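Local coordinates for protein putative peptidase M23 (Pseudomonas aeruginosa PAO1, PDB 2HSI) that binds a zinc ion and, as a putative member of peptidase family M23, probably acts as a metalloendopeptidase, at residues A[36-50]-A[64-78]. Residues are numbered along the deposited sequence; the frame is centred on the assembly and turned at random. Where two conformers were deposited one is given.
Sequences PGGVAVVDLGEEGPP and REEGRRWIAVVGIPL
Paired backbone bonds join Ala40 to Val74 and Val42 to Ala72, each residue giving its N-H and taking one back; beyond them Leu44 N bonds to Trp70 O, and Trp70 N to Glu46 O. Apolar contacts line both faces: Val39 CG1 meets Val73 CG1 at 3.8 Å and Val41 CG1 packs on Ile71 CD1, Val41 also touching Met28 and Leu31 of helix 26-31, while on the other face Leu44 CD2 lies 3.8 Å from Ala72 CB, near Leu87. Strand 39-43 is an outermost strand, within the chain, of the antiparallel six-stranded sheet in the M23 N-terminal domain, its one neighbour strand 70-75. Aromatic packing follows at Trp70, the first residue of strand 70-75. Its indole is sandwiched between Pro50, whose CA sits over the six-membered ring 4.0 Å from its centroid, and the aliphatic CG of Arg64 on the opposite face; in the ring plane, NE1 gives Gly48 O a nearly straight 2.8 Å bond (167°). Among charged groups, Arg64, extended from CG to NE, grips Glu47 O end-on, NH1 at 2.8 Å and NH2 at 3.0 Å, both from above one face of the carbonyl plane. Arg69 NH1 forms a salt bridge to Asp43 OD2 at 3.0 Å, its hydrogen bond weak, with carboxylate and guanidinium planes 68° apart, while its NE holds Glu65 OE1.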
ATOM      1  N   PRO A  36     -12.724   0.284   8.651  1.00 29.75           N
ATOM      2  CA  PRO A  36     -11.429   0.888   9.031  1.00 26.87           C
ATOM      3  C   PRO A  36     -10.271  -0.089   8.760  1.00 23.05           C
ATOM      4  O   PRO A  36     -10.402  -1.278   9.018  1.00 24.12           O
ATOM      5  CB  PRO A  36     -11.587   1.151  10.535  1.00 24.88           C
ATOM      6  CG  PRO A  36     -13.089   1.150  10.762  1.00 22.44           C
ATOM      7  CD  PRO A  36     -13.610   0.136   9.821  1.00 25.11           C
ATOM      8  N   GLY A  37      -9.169   0.408   8.203  1.00 19.92           N
ATOM      9  CA  GLY A  37      -8.089  -0.481   7.740  1.00 21.40           C
ATOM     10  C   GLY A  37      -8.364  -1.119   6.386  1.00 20.90           C
ATOM     11  O   GLY A  37      -7.556  -1.917   5.889  1.00 24.26           O
ATOM     12  N   GLY A  38      -9.504  -0.772   5.785  1.00 21.23           N
ATOM     13  CA  GLY A  38      -9.955  -1.385   4.538  1.00 23.20           C
ATOM     14  C   GLY A  38      -9.885  -0.463   3.329  1.00 22.09           C
ATOM     15  O   GLY A  38      -9.115   0.498   3.320  1.00 19.47           O
ATOM     16  N   VAL A  39     -10.677  -0.779   2.306  1.00 20.71           N
ATOM     17  CA  VAL A  39     -10.636  -0.095   1.008  1.00 18.73           C
ATOM     18  C   VAL A  39     -12.055   0.240   0.508  1.00 19.30           C
ATOM     19  O   VAL A  39     -12.951  -0.601   0.552  1.00 24.39           O
ATOM     20  CB  VAL A  39      -9.889  -0.957  -0.067  1.00 16.22           C
ATOM     21  CG1 VAL A  39      -9.893  -0.274  -1.449  1.00 20.15           C
ATOM     22  CG2 VAL A  39      -8.449  -1.274   0.356  1.00 16.39           C
ATOM     23  N   ALA A  40     -12.257   1.464   0.021  1.00 18.41           N
ATOM     24  CA  ALA A  40     -13.539   1.812  -0.600  1.00 20.27           C
ATOM     25  C   ALA A  40     -13.328   2.119  -2.068  1.00 25.07           C
ATOM     26  O   ALA A  40     -12.447   2.909  -2.416  1.00 20.83           O
ATOM     27  CB  ALA A  40     -14.168   3.002   0.109  1.00 20.44           C
ATOM     28  N   VAL A  41     -14.132   1.490  -2.923  1.00 22.91           N
ATOM     29  CA  VAL A  41     -14.141   1.788  -4.355  1.00 20.83           C
ATOM     30  C   VAL A  41     -15.281   2.763  -4.619  1.00 26.21           C
ATOM     31  O   VAL A  41     -16.440   2.451  -4.359  1.00 21.96           O
ATOM     32  CB  VAL A  41     -14.289   0.510  -5.218  1.00 23.08           C
ATOM     33  CG1 VAL A  41     -14.320   0.863  -6.723  1.00 25.30           C
ATOM     34  CG2 VAL A  41     -13.162  -0.492  -4.903  1.00 14.57           C
ATOM     35  N   VAL A  42     -14.942   3.957  -5.097  1.00 17.42           N
ATOM     36  CA  VAL A  42     -15.923   5.043  -5.213  1.00 16.34           C
ATOM     37  C   VAL A  42     -16.094   5.484  -6.664  1.00 18.21           C
ATOM     38  O   VAL A  42     -15.130   5.878  -7.306  1.00 15.55           O
ATOM     39  CB  VAL A  42     -15.540   6.271  -4.325  1.00 18.87           C
ATOM     40  CG1 VAL A  42     -16.640   7.310  -4.326  1.00 18.45           C
ATOM     41  CG2 VAL A  42     -15.243   5.849  -2.877  1.00 18.29           C
ATOM     42  N   ASP A  43     -17.328   5.408  -7.162  1.00 18.68           N
ATOM     43  CA  ASP A  43     -17.715   5.964  -8.465  1.00 18.35           C
ATOM     44  C   ASP A  43     -17.480   7.469  -8.423  1.00 15.91           C
ATOM     45  O   ASP A  43     -18.009   8.169  -7.569  1.00 17.54           O
ATOM     46  CB  ASP A  43     -19.198   5.638  -8.730  1.00 20.38           C
ATOM     47  CG  ASP A  43     -19.683   6.035 -10.148  1.00 17.58           C
ATOM     48  OD1 ASP A  43     -19.033   6.830 -10.850  1.00 16.18           O
ATOM     49  OD2 ASP A  43     -20.754   5.543 -10.559  1.00 20.75           O
ATOM     50  N   LEU A  44     -16.668   7.969  -9.346  1.00 13.51           N
ATOM     51  CA  LEU A  44     -16.364   9.402  -9.374  1.00 15.52           C
ATOM     52  C   LEU A  44     -17.353  10.261 -10.160  1.00 11.86           C
ATOM     53  O   LEU A  44     -17.280  11.491 -10.105  1.00 17.06           O
ATOM     54  CB  LEU A  44     -14.931   9.638  -9.886  1.00 18.17           C
ATOM     55  CG  LEU A  44     -13.834   9.045  -8.997  1.00 18.88           C
ATOM     56  CD1 LEU A  44     -12.465   9.487  -9.481  1.00 13.86           C
ATOM     57  CD2 LEU A  44     -14.044   9.499  -7.557  1.00 17.12           C
ATOM     58  N   GLY A  45     -18.278   9.625 -10.880  1.00 15.66           N
ATOM     59  CA  GLY A  45     -19.178  10.350 -11.792  1.00 15.36           C
ATOM     60  C   GLY A  45     -18.418  11.064 -12.906  1.00 19.72           C
ATOM     61  O   GLY A  45     -18.726  12.215 -13.248  1.00 14.76           O
ATOM     62  N   GLU A  46     -17.382  10.402 -13.422  1.00 19.89           N
ATOM     63  CA  GLU A  46     -16.512  10.935 -14.476  1.00 17.42           C
ATOM     64  C   GLU A  46     -16.190   9.818 -15.486  1.00 19.11           C
ATOM     65  O   GLU A  46     -16.003   8.660 -15.098  1.00 18.59           O
ATOM     66  CB  GLU A  46     -15.198  11.483 -13.866  1.00 15.89           C
ATOM     67  CG  GLU A  46     -15.343  12.693 -12.931  1.00 15.87           C
ATOM     68  CD  GLU A  46     -15.568  14.040 -13.644  1.00 26.21           C
ATOM     69  OE1 GLU A  46     -15.357  14.160 -14.873  1.00 22.98           O
ATOM     70  OE2 GLU A  46     -15.957  15.009 -12.961  1.00 20.97           O
ATOM     71  N   GLU A  47     -16.144  10.152 -16.777  1.00 17.70           N
ATOM     72  CA  GLU A  47     -15.816   9.164 -17.827  1.00 16.45           C
ATOM     73  C   GLU A  47     -14.903   9.729 -18.916  1.00 17.34           C
ATOM     74  O   GLU A  47     -14.405   8.973 -19.752  1.00 21.46           O
ATOM     75  CB  GLU A  47     -17.093   8.604 -18.479  1.00 16.24           C
ATOM     76  CG  GLU A  47     -17.885   9.637 -19.302  1.00 14.99           C
ATOM     77  CD  GLU A  47     -19.010   9.027 -20.106  1.00 19.23           C
ATOM     78  OE1 GLU A  47     -19.621   8.040 -19.667  1.00 18.10           O
ATOM     79  OE2 GLU A  47     -19.279   9.535 -21.204  1.00 24.65           O
ATOM     80  N   GLY A  48     -14.701  11.049 -18.907  1.00 17.15           N
ATOM     81  CA  GLY A  48     -13.848  11.734 -19.894  1.00 19.05           C
ATOM     82  C   GLY A  48     -12.386  11.789 -19.476  1.00 12.83           C
ATOM     83  O   GLY A  48     -11.783  10.754 -19.199  1.00 17.71           O
ATOM     84  N   PRO A  49     -11.793  13.004 -19.445  1.00 20.37           N
ATOM     85  CA  PRO A  49     -10.400  13.158 -19.014  1.00 19.60           C
ATOM     86  C   PRO A  49     -10.229  12.642 -17.577  1.00 22.70           C
ATOM     87  O   PRO A  49     -11.218  12.604 -16.828  1.00 18.65           O
ATOM     88  CB  PRO A  49     -10.175  14.675 -19.102  1.00 20.02           C
ATOM     89  CG  PRO A  49     -11.173  15.143 -20.082  1.00 21.34           C
ATOM     90  CD  PRO A  49     -12.385  14.298 -19.813  1.00 16.35           C
ATOM     91  N   PRO A  50      -9.006  12.195 -17.206  1.00 24.36           N
ATOM     92  CA  PRO A  50      -8.797  11.674 -15.849  1.00 21.77           C
ATOM     93  C   PRO A  50      -9.037  12.722 -14.763  1.00 22.55           C
ATOM     94  O   PRO A  50      -8.440  13.800 -14.802  1.00 20.83           O
ATOM     95  CB  PRO A  50      -7.326  11.240 -15.850  1.00 22.54           C
ATOM     96  CG  PRO A  50      -6.938  11.150 -17.266  1.00 23.08           C
ATOM     97  CD  PRO A  50      -7.775  12.121 -18.013  1.00 22.38           C
ATOM     98  N   ARG A  64      -9.684   3.789 -14.487  1.00 14.33           N
ATOM     99  CA  ARG A  64     -10.907   3.377 -15.171  1.00 17.75           C
ATOM    100  C   ARG A  64     -11.276   1.958 -14.733  1.00 19.45           C
ATOM    101  O   ARG A  64     -10.415   1.089 -14.645  1.00 17.35           O
ATOM    102  CB  ARG A  64     -10.750   3.443 -16.688  1.00 20.51           C
ATOM    103  CG  ARG A  64     -10.823   4.846 -17.276  1.00 16.44           C
ATOM    104  CD  ARG A  64     -10.942   4.770 -18.798  1.00 16.44           C
ATOM    105  NE  ARG A  64     -10.812   6.067 -19.451  1.00 19.36           N
ATOM    106  CZ  ARG A  64     -11.810   6.934 -19.621  1.00 15.46           C
ATOM    107  NH1 ARG A  64     -13.033   6.658 -19.173  1.00 18.93           N
ATOM    108  NH2 ARG A  64     -11.584   8.088 -20.232  1.00 19.54           N
ATOM    109  N   GLU A  65     -12.555   1.733 -14.439  1.00 15.43           N
ATOM    110  CA  GLU A  65     -13.039   0.401 -14.105  1.00 16.25           C
ATOM    111  C   GLU A  65     -13.196  -0.405 -15.390  1.00 24.02           C
ATOM    112  O   GLU A  65     -14.135  -0.187 -16.156  1.00 21.77           O
ATOM    113  CB  GLU A  65     -14.369   0.465 -13.364  1.00 21.01           C
ATOM    114  CG  GLU A  65     -14.820  -0.902 -12.873  1.00 24.72           C
ATOM    115  CD  GLU A  65     -16.119  -0.858 -12.109  1.00 33.43           C
ATOM    116  OE1 GLU A  65     -17.046  -0.152 -12.539  1.00 37.94           O
ATOM    117  OE2 GLU A  65     -16.215  -1.550 -11.082  1.00 30.75           O
ATOM    118  N   GLU A  66     -12.252  -1.315 -15.617  1.00 25.85           N
ATOM    119  CA  GLU A  66     -12.151  -2.088 -16.873  1.00 31.40           C
ATOM    120  C   GLU A  66     -12.275  -1.224 -18.137  1.00 27.64           C
ATOM    121  O   GLU A  66     -12.941  -1.620 -19.090  1.00 30.28           O
ATOM    122  CB  GLU A  66     -13.183  -3.221 -16.895  1.00 30.46           C
ATOM    123  CG  GLU A  66     -13.001  -4.234 -15.784  1.00 43.82           C
ATOM    124  CD  GLU A  66     -14.193  -5.165 -15.633  1.00 55.85           C
ATOM    125  OE1 GLU A  66     -15.337  -4.750 -15.945  1.00 56.20           O
ATOM    126  OE2 GLU A  66     -13.985  -6.312 -15.181  1.00 53.32           O
ATOM    127  N   GLY A  67     -11.657  -0.041 -18.119  1.00 23.80           N
ATOM    128  CA  GLY A  67     -11.699   0.884 -19.244  1.00 23.27           C
ATOM    129  C   GLY A  67     -12.909   1.795 -19.327  1.00 18.24           C
ATOM    130  O   GLY A  67     -13.020   2.609 -20.244  1.00 19.59           O
ATOM    131  N   ARG A  68     -13.805   1.689 -18.352  1.00 17.83           N
ATOM    132  CA  ARG A  68     -15.048   2.442 -18.402  1.00 21.97           C
ATOM    133  C   ARG A  68     -15.007   3.648 -17.459  1.00 23.85           C
ATOM    134  O   ARG A  68     -14.164   4.529 -17.628  1.00 21.00           O
ATOM    135  CB  ARG A  68     -16.251   1.523 -18.170  1.00 26.44           C
ATOM    136  CG  ARG A  68     -16.191   0.267 -19.045  1.00 30.49           C
ATOM    137  CD  ARG A  68     -17.494  -0.495 -19.080  1.00 31.94           C
ATOM    138  NE  ARG A  68     -17.500  -1.485 -20.159  1.00 36.97           N
ATOM    139  CZ  ARG A  68     -17.045  -2.731 -20.057  1.00 45.38           C
ATOM    140  NH1 ARG A  68     -16.535  -3.182 -18.916  1.00 40.06           N
ATOM    141  NH2 ARG A  68     -17.106  -3.538 -21.109  1.00 51.80           N
ATOM    142  N   ARG A  69     -15.907   3.677 -16.477  1.00 16.37           N
ATOM    143  CA  ARG A  69     -16.051   4.818 -15.580  1.00 21.01           C
ATOM    144  C   ARG A  69     -14.812   4.966 -14.710  1.00 12.88           C
ATOM    145  O   ARG A  69     -14.151   3.968 -14.362  1.00 17.89           O
ATOM    146  CB  ARG A  69     -17.304   4.677 -14.692  1.00 15.72           C
ATOM    147  CG  ARG A  69     -17.217   3.502 -13.722  1.00 20.73           C
ATOM    148  CD  ARG A  69     -18.356   3.411 -12.736  1.00 29.81           C
ATOM    149  NE  ARG A  69     -18.146   2.248 -11.880  1.00 28.50           N
ATOM    150  CZ  ARG A  69     -18.907   1.892 -10.851  1.00 27.93           C
ATOM    151  NH1 ARG A  69     -19.976   2.598 -10.499  1.00 27.82           N
ATOM    152  NH2 ARG A  69     -18.593   0.811 -10.168  1.00 30.49           N
ATOM    153  N   TRP A  70     -14.488   6.219 -14.399  1.00 15.68           N
ATOM    154  CA  TRP A  70     -13.443   6.542 -13.440  1.00 20.60           C
ATOM    155  C   TRP A  70     -13.877   6.238 -12.011  1.00 18.19           C
ATOM    156  O   TRP A  70     -14.956   6.654 -11.550  1.00 17.49           O
ATOM    157  CB  TRP A  70     -13.019   8.002 -13.563  1.00 16.87           C
ATOM    158  CG  TRP A  70     -12.296   8.337 -14.833  1.00 16.06           C
ATOM    159  CD1 TRP A  70     -12.779   9.079 -15.884  1.00 18.40           C
ATOM    160  CD2 TRP A  70     -10.946   7.975 -15.184  1.00 15.68           C
ATOM    161  NE1 TRP A  70     -11.811   9.191 -16.864  1.00 21.59           N
ATOM    162  CE2 TRP A  70     -10.680   8.528 -16.457  1.00 15.07           C
ATOM    163  CE3 TRP A  70      -9.931   7.250 -14.537  1.00 15.86           C
ATOM    164  CZ2 TRP A  70      -9.438   8.362 -17.107  1.00 15.07           C
ATOM    165  CZ3 TRP A  70      -8.700   7.087 -15.183  1.00 20.10           C
ATOM    166  CH2 TRP A  70      -8.473   7.638 -16.459  1.00 18.11           C
ATOM    167  N   ILE A  71     -13.029   5.492 -11.315  1.00 16.10           N
ATOM    168  CA  ILE A  71     -13.281   5.144  -9.921  1.00 18.53           C
ATOM    169  C   ILE A  71     -12.063   5.537  -9.084  1.00 19.20           C
ATOM    170  O   ILE A  71     -10.938   5.549  -9.585  1.00 17.02           O
ATOM    171  CB  ILE A  71     -13.613   3.626  -9.739  1.00 16.36           C
ATOM    172  CG1 ILE A  71     -12.581   2.748 -10.459  1.00 17.74           C
ATOM    173  CG2 ILE A  71     -15.039   3.297 -10.223  1.00 17.82           C
ATOM    174  CD1 ILE A  71     -12.604   1.276 -10.071  1.00 26.37           C
ATOM    175  N   ALA A  72     -12.298   5.900  -7.824  1.00 17.06           N
ATOM    176  CA  ALA A  72     -11.202   6.024  -6.857  1.00 14.69           C
ATOM    177  C   ALA A  72     -11.102   4.743  -6.029  1.00 16.70           C
ATOM    178  O   ALA A  72     -12.119   4.130  -5.676  1.00 17.25           O
ATOM    179  CB  ALA A  72     -11.412   7.235  -5.950  1.00 15.48           C
ATOM    180  N   VAL A  73      -9.875   4.331  -5.725  1.00 17.98           N
ATOM    181  CA  VAL A  73      -9.620   3.160  -4.887  1.00 18.72           C
ATOM    182  C   VAL A  73      -8.947   3.730  -3.648  1.00 18.65           C
ATOM    183  O   VAL A  73      -7.775   4.121  -3.696  1.00 16.04           O
ATOM    184  CB  VAL A  73      -8.732   2.104  -5.614  1.00 14.71           C
ATOM    185  CG1 VAL A  73      -8.398   0.928  -4.704  1.00 18.55           C
ATOM    186  CG2 VAL A  73      -9.431   1.588  -6.869  1.00 18.57           C
ATOM    187  N   VAL A  74      -9.723   3.816  -2.565  1.00 16.90           N
ATOM    188  CA  VAL A  74      -9.416   4.695  -1.431  1.00 18.50           C
ATOM    189  C   VAL A  74      -9.014   3.868  -0.218  1.00 16.99           C
ATOM    190  O   VAL A  74      -9.764   2.989   0.206  1.00 18.10           O
ATOM    191  CB  VAL A  74     -10.651   5.582  -1.038  1.00 16.28           C
ATOM    192  CG1 VAL A  74     -10.284   6.617   0.034  1.00 14.38           C
ATOM    193  CG2 VAL A  74     -11.256   6.288  -2.252  1.00 21.52           C
ATOM    194  N   GLY A  75      -7.837   4.154   0.334  1.00 16.70           N
ATOM    195  CA  GLY A  75      -7.390   3.507   1.567  1.00 16.52           C
ATOM    196  C   GLY A  75      -8.020   4.180   2.778  1.00 17.32           C
ATOM    197  O   GLY A  75      -8.000   5.406   2.883  1.00 18.79           O
ATOM    198  N   ILE A  76      -8.585   3.376   3.681  1.00 16.52           N
ATOM    199  CA  ILE A  76      -9.240   3.892   4.890  0.50 19.68           C
ATOM    200  C   ILE A  76      -8.368   3.610   6.116  1.00 18.63           C
ATOM    201  O   ILE A  76      -8.163   2.452   6.474  1.00 22.15           O
ATOM    202  CB  ILE A  76     -10.643   3.262   5.109  0.50 20.37           C
ATOM    203  CG1 ILE A  76     -11.470   3.262   3.814  0.50 17.36           C
ATOM    204  CG2 ILE A  76     -11.382   3.958   6.257  0.50 17.85           C
ATOM    205  CD1 ILE A  76     -11.741   4.636   3.212  0.50 14.74           C
ATOM    206  N   PRO A  77      -7.840   4.671   6.761  1.00 21.93           N
ATOM    207  CA  PRO A  77      -7.006   4.411   7.952  1.00 24.18           C
ATOM    208  C   PRO A  77      -7.726   3.604   9.036  1.00 27.83           C
ATOM    209  O   PRO A  77      -8.953   3.696   9.175  1.00 23.63           O
ATOM    210  CB  PRO A  77      -6.672   5.808   8.456  1.00 23.05           C
ATOM    211  CG  PRO A  77      -6.806   6.693   7.254  1.00 25.73           C
ATOM    212  CD  PRO A  77      -7.914   6.112   6.449  1.00 19.14           C
ATOM    213  N   LEU A  78      -6.966   2.813   9.783  1.00 25.45           N
ATOM    214  CA  LEU A  78      -7.520   1.974  10.853  1.00 26.46           C
ATOM    215  C   LEU A  78      -8.190   2.796  11.971  1.00 21.39           C
ATOM    216  O   LEU A  78      -9.126   2.330  12.615  1.00 25.88           O
ATOM    217  CB  LEU A  78      -6.439   1.037  11.413  1.00 27.85           C
ATOM    218  CG  LEU A  78      -6.887  -0.181  12.235  1.00 35.96           C
ATOM    219  CD1 LEU A  78      -7.642  -1.214  11.393  1.00 32.71           C
ATOM    220  CD2 LEU A  78      -5.693  -0.825  12.931  1.00 46.91           C
TER
HETATM  221  O   HOH W   1     -17.141   7.444 -12.814  1.00 18.46           O